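Local atomic coordinates of E2A dna-binding protein (Human adenovirus 5, PDB entry 2WB0), a protein that binds single-stranded DNA and supports the elongation phase of viral strand-displacement replication by unwinding the template without ATP, through its capacity to form multimers. Residues Lys261-Leu264 and Ala265-His269; Asp302-Asn305 and Ala306-Met309; Arg73-Gln76 and Ala77-Ser81. One frame throughout, in Å; residues are numbered along the deposited sequence.

Interaction 1 of 3, residues Lys261-Leu264 and Ala265-His269; sequences KSVL and ASVHH
Leu264 and His268 meet one helical turn apart in a local i to i+4 contact on the short surface helix 261-268, two turns long and set at the periphery of the zinc-binding part of the fold. The amide of His268 donates to Leu264 O at 2.7 Å in a nearly straight bond, 174° at the hydrogen. The imidazole of the same residue then folds back over that carbonyl. With CG anti to its own carbonyl carbon (chi1 -57°), one ring face receives Leu264 O, 3.1 Å above the plane and offset toward the rim, and the ring's CE1 comes to 3.9 Å from Leu264 CB. The imidazole therefore rests against backbone and side chain of one residue. On another flank Val263 O accepts Val267 N at 3.0 Å and, weakly, Ser266 N, while Val263 CG1 and Val267 CG2 approach loosely at 4.4 Å. A water bridges the next pair: it donates to Ser262 O at 2.6 Å and is hydrogen-bonded to Ser266 OG. That hydroxyl also bonds to Gln198, which joins this turn to helix 189-206. Asp260 OD1, just ahead of the helix, accepts a hydrogen bond from Val263 N. Ala265 and Lys261 pack on Ala201 and Ala205 of helix 189-206, the valines and Leu264 touch Ile258 of the preceding loop, and beyond His269 the chain enters strand 271-276.

Interaction 2 of 3, residues Asp302-Asn305 and Ala306-Met309; sequences DLLN and ALVM
Asn305 and Met309 are joined through the backbone of helix 300-315, where four successive i to i+4 hydrogen bonds link residues 302-305 to 306-309. Each of the four carbonyls on the first side is matched by an amide on the second. Ala306 N donates to Asp302 O, Leu307 N to Leu303 O, Val308 N to Leu304 O and Met309 N to Asn305 O. The bond from Met309 N to Asn305 O measures 2.7 Å, and that from Leu307 N to Leu303 O is the longest of the four. Asn305 O has apolar company as well, because Met309 CG, set anti to its own carbonyl carbon (chi1 -67°), turns back to 3.1 Å from that oxygen. The methionine chain then bends at its last torsion, carrying SD and CE onward. On the adjoining flank Leu304 CD2 is shared between two neighbours, Val308 CG2 at 4.3 Å and Leu307 CD2 at 4.4 Å, a loose apolar cluster along one side of the helix. The buried carboxylate of Asp302 is satisfied from outside: its OD2 accepts from Thr62 OG1 and Thr60 N, and weakly from Ser299 OG, so the first turn is bonded to the segment that leads into helix 64-83. Around this turn and the next, Leu303, Ala306 and Leu307 face helix 64-83, Leu304 packs on Met203 and Leu206 of helix 189-206, and Met309 reaches Trp49 and Leu50 of helix 40-53.

Interaction 3 of 3, residues Arg73-Gln76 and Ala77-Ser81; sequences RFLQ and AYLQS
Gln76 and Gln80 leave the backbone with different first torsions: CG of Gln76 is anti to the backbone N (chi1 -165°), whereas CG of Gln80 is anti to the carbonyl carbon (chi1 -73°). Both chains then run extended, and their ends converge one turn apart on helix 64-83. The two amide planes lie 31° apart, with Gln76 CG 3.8 Å from Gln80 NE2. At the backbone Gln80 N donates to Gln76 O at 3.0 Å, and Gln80 CG leans on the same oxygen at 3.3 Å. On another side of the helix Leu75 and Leu79 touch through their CD2 methyls at 4.0 Å, alongside the turn in which Leu79 N donates to Leu75 O. Tyr78 CD2 lies 3.3 Å from Phe74 O. Further along, Ala77 O accepts both Ser81 N and, at 2.9 Å, Ser81 OG, from opposite faces of its plane. In this largely buried contact, then, main-chain bonds occupy the carbonyls of 73-76, the serine hydroxyl bonds to its own helix and weakly to Arg323 O, Tyr78 OH bonds to Arg311, and Arg73 spends NH2 on Arg222 O, its side chain about 9 Å from a bound zinc ion, while leucines fill the apolar side.

In the fold
From the N terminus, the chain first meets interaction 3, in helix 64-83 within the all-alpha region, then interaction 1 and lastly interaction 2, both within the second zinc-binding region. The three follow in series; none nests in or crosses another, and each closes no more than a helical turn. Their ties are made in space. Interactions 2 and 3 touch directly, Phe74 CD2 lying 3.6 Å from Leu307 CA, so that helices 64-83 and 300-315 join the all-alpha part to the zinc-binding part. Interaction 1 stands apart, about 7 Å at nearest atoms from interaction 2, yet both pack on helix 189-206, which lies between them.

Interaction 1 of 3, residues Lys261-Leu264 and Ala265-His269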
loop_
_atom_site.group_PDB
_atom_site.type_symbol
_atom_site.label_atom_id
_atom_site.label_comp_id
_atom_site.label_asym_id
_atom_site.label_seq_id
_atom_site.Cartn_x
_atom_site.Cartn_y
_atom_site.Cartn_z
ATOM N N LYS A 261 20.633 8.695 6.979
ATOM C CA LYS A 261 19.480 8.778 7.923
ATOM C C LYS A 261 18.283 7.835 7.573
ATOM O O LYS A 261 17.565 7.383 8.490
ATOM C CB LYS A 261 19.000 10.229 8.178
ATOM C CG LYS A 261 20.094 11.212 8.734
ATOM C CD LYS A 261 21.049 10.485 9.677
ATOM C CE LYS A 261 22.094 11.438 10.371
ATOM N NZ LYS A 261 21.563 12.426 11.406
ATOM N N SER A 262 18.092 7.563 6.276
ATOM C CA SER A 262 17.064 6.611 5.720
ATOM C C SER A 262 17.292 5.271 6.279
ATOM O O SER A 262 16.324 4.535 6.676
ATOM C CB SER A 262 17.319 6.347 4.207
ATOM O OG SER A 262 16.815 7.418 3.587
ATOM N N VAL A 263 18.563 4.885 6.202
ATOM C CA VAL A 263 18.977 3.570 6.671
ATOM C C VAL A 263 18.827 3.464 8.184
ATOM O O VAL A 263 18.335 2.440 8.720
ATOM C CB VAL A 263 20.413 3.211 6.173
ATOM C CG1 VAL A 263 20.784 1.844 6.696
ATOM C CG2 VAL A 263 20.458 3.259 4.634
ATOM N N LEU A 264 19.199 4.526 8.891
ATOM C CA LEU A 264 19.105 4.540 10.348
ATOM C C LEU A 264 17.643 4.405 10.814
ATOM O O LEU A 264 17.331 3.867 11.933
ATOM C CB LEU A 264 19.686 5.860 10.891
ATOM C CG LEU A 264 21.124 5.952 11.460
ATOM C CD1 LEU A 264 21.973 4.714 11.632
ATOM C CD2 LEU A 264 21.880 7.164 10.956
ATOM N N ALA A 265 16.724 4.915 9.999
ATOM C CA ALA A 265 15.299 4.706 10.354
ATOM C C ALA A 265 14.988 3.239 10.587
ATOM O O ALA A 265 14.286 2.890 11.574
ATOM C CB ALA A 265 14.352 5.287 9.249
ATOM N N SER A 266 15.523 2.363 9.721
ATOM C CA SER A 266 15.346 0.919 9.877
ATOM C C SER A 266 16.191 0.354 11.008
ATOM O O SER A 266 15.767 -0.580 11.712
ATOM C CB SER A 266 15.629 0.155 8.572
ATOM O OG SER A 266 14.657 0.549 7.566
ATOM N N VAL A 267 17.413 0.887 11.162
ATOM C CA VAL A 267 18.242 0.421 12.283
ATOM C C VAL A 267 17.550 0.671 13.638
ATOM O O VAL A 267 17.418 -0.273 14.497
ATOM C CB VAL A 267 19.669 1.063 12.250
ATOM C CG1 VAL A 267 20.495 0.648 13.587
ATOM C CG2 VAL A 267 20.352 0.700 10.965
ATOM N N HIS A 268 17.082 1.912 13.822
ATOM C CA HIS A 268 16.352 2.285 15.051
ATOM C C HIS A 268 14.993 1.684 15.179
ATOM O O HIS A 268 14.536 1.420 16.313
ATOM C CB HIS A 268 16.179 3.799 15.164
ATOM C CG HIS A 268 17.487 4.548 15.132
ATOM N ND1 HIS A 268 17.611 5.804 14.586
ATOM C CD2 HIS A 268 18.722 4.213 15.588
ATOM C CE1 HIS A 268 18.864 6.224 14.713
ATOM N NE2 HIS A 268 19.570 5.256 15.269
ATOM N N HIS A 269 14.329 1.451 14.046
ATOM C CA HIS A 269 13.016 0.850 14.121
ATOM C C HIS A 269 12.929 -0.336 13.155
ATOM O O HIS A 269 12.370 -0.226 12.083
ATOM C CB HIS A 269 11.976 1.930 13.757
ATOM C CG HIS A 269 12.178 3.199 14.510
ATOM N ND1 HIS A 269 11.911 3.310 15.873
ATOM C CD2 HIS A 269 12.645 4.399 14.109
ATOM C CE1 HIS A 269 12.152 4.554 16.248
ATOM N NE2 HIS A 269 12.611 5.226 15.208
HETATM O O HOH W 1 15.627 2.153 5.774
#

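Interaction 2 of 3, residues Asp302-Asn305 and Ala306-Met309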
loop_
_atom_site.group_PDB
_atom_site.type_symbol
_atom_site.label_atom_id
_atom_site.label_comp_id
_atom_site.label_asym_id
_atom_site.label_seq_id
_atom_site.Cartn_x
_atom_site.Cartn_y
_atom_site.Cartn_z
ATOM N N ASP A 302 9.464 1.237 0.115
ATOM C CA ASP A 302 9.625 0.993 -1.328
ATOM C C ASP A 302 8.498 1.674 -2.036
ATOM O O ASP A 302 8.711 2.153 -3.142
ATOM C CB ASP A 302 9.650 -0.533 -1.646
ATOM C CG ASP A 302 10.897 -1.173 -1.128
ATOM O OD1 ASP A 302 11.822 -0.378 -0.804
ATOM O OD2 ASP A 302 10.937 -2.410 -0.982
ATOM N N LEU A 303 7.317 1.755 -1.416
ATOM C CA LEU A 303 6.187 2.472 -2.074
ATOM C C LEU A 303 6.479 3.986 -2.242
ATOM O O LEU A 303 6.212 4.597 -3.298
ATOM C CB LEU A 303 4.890 2.293 -1.272
ATOM C CG LEU A 303 3.513 2.293 -1.959
ATOM C CD1 LEU A 303 2.346 2.536 -0.979
ATOM C CD2 LEU A 303 3.292 2.755 -3.426
ATOM N N LEU A 304 7.030 4.598 -1.195
ATOM C CA LEU A 304 7.400 6.007 -1.275
ATOM C C LEU A 304 8.514 6.174 -2.298
ATOM O O LEU A 304 8.473 7.083 -3.098
ATOM C CB LEU A 304 7.868 6.498 0.090
ATOM C CG LEU A 304 7.777 7.968 0.489
ATOM C CD1 LEU A 304 8.736 8.508 1.556
ATOM C CD2 LEU A 304 7.026 8.994 -0.425
ATOM N N ASN A 305 9.481 5.254 -2.318
ATOM C CA ASN A 305 10.557 5.342 -3.307
ATOM C C ASN A 305 10.037 5.142 -4.710
ATOM O O ASN A 305 10.609 5.736 -5.649
ATOM C CB ASN A 305 11.668 4.310 -3.090
ATOM C CG ASN A 305 12.836 4.837 -2.220
ATOM O OD1 ASN A 305 13.033 6.039 -2.067
ATOM N ND2 ASN A 305 13.630 3.922 -1.726
ATOM N N ALA A 306 8.941 4.365 -4.887
ATOM C CA ALA A 306 8.378 4.229 -6.257
ATOM C C ALA A 306 7.921 5.615 -6.680
ATOM O O ALA A 306 8.145 6.029 -7.859
ATOM C CB ALA A 306 7.196 3.313 -6.327
ATOM N N LEU A 307 7.269 6.324 -5.772
ATOM C CA LEU A 307 6.801 7.684 -6.098
ATOM C C LEU A 307 7.984 8.656 -6.407
ATOM O O LEU A 307 7.994 9.470 -7.387
ATOM C CB LEU A 307 5.899 8.241 -4.983
ATOM C CG LEU A 307 5.488 9.746 -5.117
ATOM C CD1 LEU A 307 4.686 10.047 -6.395
ATOM C CD2 LEU A 307 4.655 10.242 -3.876
ATOM N N VAL A 308 8.956 8.591 -5.531
ATOM C CA VAL A 308 10.161 9.464 -5.618
ATOM C C VAL A 308 10.968 9.182 -6.854
ATOM O O VAL A 308 11.431 10.128 -7.537
ATOM C CB VAL A 308 11.000 9.446 -4.257
ATOM C CG1 VAL A 308 12.360 10.222 -4.434
ATOM C CG2 VAL A 308 10.209 9.952 -3.149
ATOM N N MET A 309 11.085 7.914 -7.231
ATOM C CA MET A 309 11.874 7.600 -8.386
ATOM C C MET A 309 11.083 8.016 -9.662
ATOM O O MET A 309 11.695 8.389 -10.671
ATOM C CB MET A 309 12.258 6.111 -8.404
ATOM C CG MET A 309 13.231 5.813 -7.213
ATOM S SD MET A 309 13.803 4.127 -7.224
ATOM C CE MET A 309 15.043 4.157 -8.512
#

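Interaction 3 of 3, residues Arg73-Gln76 and Ala77-Ser81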
loop_
_atom_site.group_PDB
_atom_site.type_symbol
_atom_site.label_atom_id
_atom_site.label_comp_id
_atom_site.label_asym_id
_atom_site.label_seq_id
_atom_site.Cartn_x
_atom_site.Cartn_y
_atom_site.Cartn_z
ATOM N N ARG A 73 1.694 3.409 -12.116
ATOM C CA ARG A 73 0.574 4.215 -11.710
ATOM C C ARG A 73 0.964 5.662 -11.406
ATOM O O ARG A 73 0.185 6.608 -11.661
ATOM C CB ARG A 73 -0.052 3.596 -10.452
ATOM C CG ARG A 73 -0.669 2.156 -10.626
ATOM C CD ARG A 73 -1.479 1.846 -9.329
ATOM N NE ARG A 73 -1.854 0.411 -9.086
ATOM C CZ ARG A 73 -2.386 -0.086 -7.952
ATOM N NH1 ARG A 73 -2.516 0.668 -6.819
ATOM N NH2 ARG A 73 -2.741 -1.395 -7.919
ATOM N N PHE A 74 2.128 5.849 -10.784
ATOM C CA PHE A 74 2.539 7.215 -10.475
ATOM C C PHE A 74 2.873 7.958 -11.749
ATOM O O PHE A 74 2.546 9.111 -11.860
ATOM C CB PHE A 74 3.724 7.203 -9.520
ATOM C CG PHE A 74 3.352 6.778 -8.153
ATOM C CD1 PHE A 74 2.246 7.350 -7.508
ATOM C CD2 PHE A 74 4.085 5.749 -7.493
ATOM C CE1 PHE A 74 1.871 6.984 -6.221
ATOM C CE2 PHE A 74 3.717 5.391 -6.198
ATOM C CZ PHE A 74 2.650 5.983 -5.551
ATOM N N LEU A 75 3.498 7.288 -12.699
ATOM C CA LEU A 75 3.829 7.905 -13.974
ATOM C C LEU A 75 2.530 8.285 -14.695
ATOM O O LEU A 75 2.346 9.406 -15.178
ATOM C CB LEU A 75 4.554 6.887 -14.831
ATOM C CG LEU A 75 5.539 7.378 -15.924
ATOM C CD1 LEU A 75 5.800 6.448 -17.083
ATOM C CD2 LEU A 75 5.703 8.924 -16.254
ATOM N N GLN A 76 1.619 7.339 -14.730
ATOM C CA GLN A 76 0.262 7.635 -15.176
ATOM C C GLN A 76 -0.345 8.862 -14.537
ATOM O O GLN A 76 -0.935 9.702 -15.223
ATOM C CB GLN A 76 -0.656 6.411 -14.968
ATOM C CG GLN A 76 -1.999 6.611 -15.800
ATOM C CD GLN A 76 -3.043 5.597 -15.492
ATOM O OE1 GLN A 76 -3.614 4.956 -16.392
ATOM N NE2 GLN A 76 -3.275 5.407 -14.239
ATOM N N ALA A 77 -0.231 8.994 -13.229
ATOM C CA ALA A 77 -0.814 10.140 -12.594
ATOM C C ALA A 77 -0.148 11.450 -13.042
ATOM O O ALA A 77 -0.823 12.505 -13.133
ATOM C CB ALA A 77 -0.722 9.983 -11.074
ATOM N N TYR A 78 1.169 11.397 -13.246
ATOM C CA TYR A 78 1.903 12.633 -13.653
ATOM C C TYR A 78 1.550 13.009 -15.089
ATOM O O TYR A 78 1.334 14.193 -15.394
ATOM C CB TYR A 78 3.417 12.466 -13.446
ATOM C CG TYR A 78 3.769 12.773 -12.004
ATOM C CD1 TYR A 78 3.616 14.081 -11.481
ATOM C CD2 TYR A 78 4.269 11.790 -11.176
ATOM C CE1 TYR A 78 3.917 14.384 -10.126
ATOM C CE2 TYR A 78 4.585 12.074 -9.794
ATOM C CZ TYR A 78 4.377 13.359 -9.281
ATOM O OH TYR A 78 4.645 13.636 -7.987
ATOM N N LEU A 79 1.414 12.012 -15.936
ATOM C CA LEU A 79 1.013 12.232 -17.322
ATOM C C LEU A 79 -0.388 12.816 -17.425
ATOM O O LEU A 79 -0.600 13.811 -18.128
ATOM C CB LEU A 79 1.057 10.904 -18.069
ATOM C CG LEU A 79 2.004 10.439 -19.145
ATOM C CD1 LEU A 79 3.096 11.431 -19.706
ATOM C CD2 LEU A 79 2.559 9.102 -18.787
ATOM N N GLN A 80 -1.334 12.265 -16.661
ATOM C CA GLN A 80 -2.681 12.824 -16.587
ATOM C C GLN A 80 -2.667 14.275 -16.081
ATOM O O GLN A 80 -3.306 15.163 -16.689
ATOM C CB GLN A 80 -3.557 11.936 -15.682
ATOM C CG GLN A 80 -3.908 10.630 -16.364
ATOM C CD GLN A 80 -4.872 9.764 -15.492
ATOM O OE1 GLN A 80 -5.290 10.181 -14.415
ATOM N NE2 GLN A 80 -5.197 8.568 -15.977
ATOM N N SER A 81 -1.963 14.527 -14.967
ATOM C CA SER A 81 -1.787 15.881 -14.473
ATOM C C SER A 81 -1.153 16.815 -15.530
ATOM O O SER A 81 -1.682 17.884 -15.748
ATOM C CB SER A 81 -1.038 15.929 -13.122
ATOM O OG SER A 81 -1.676 15.073 -12.124
#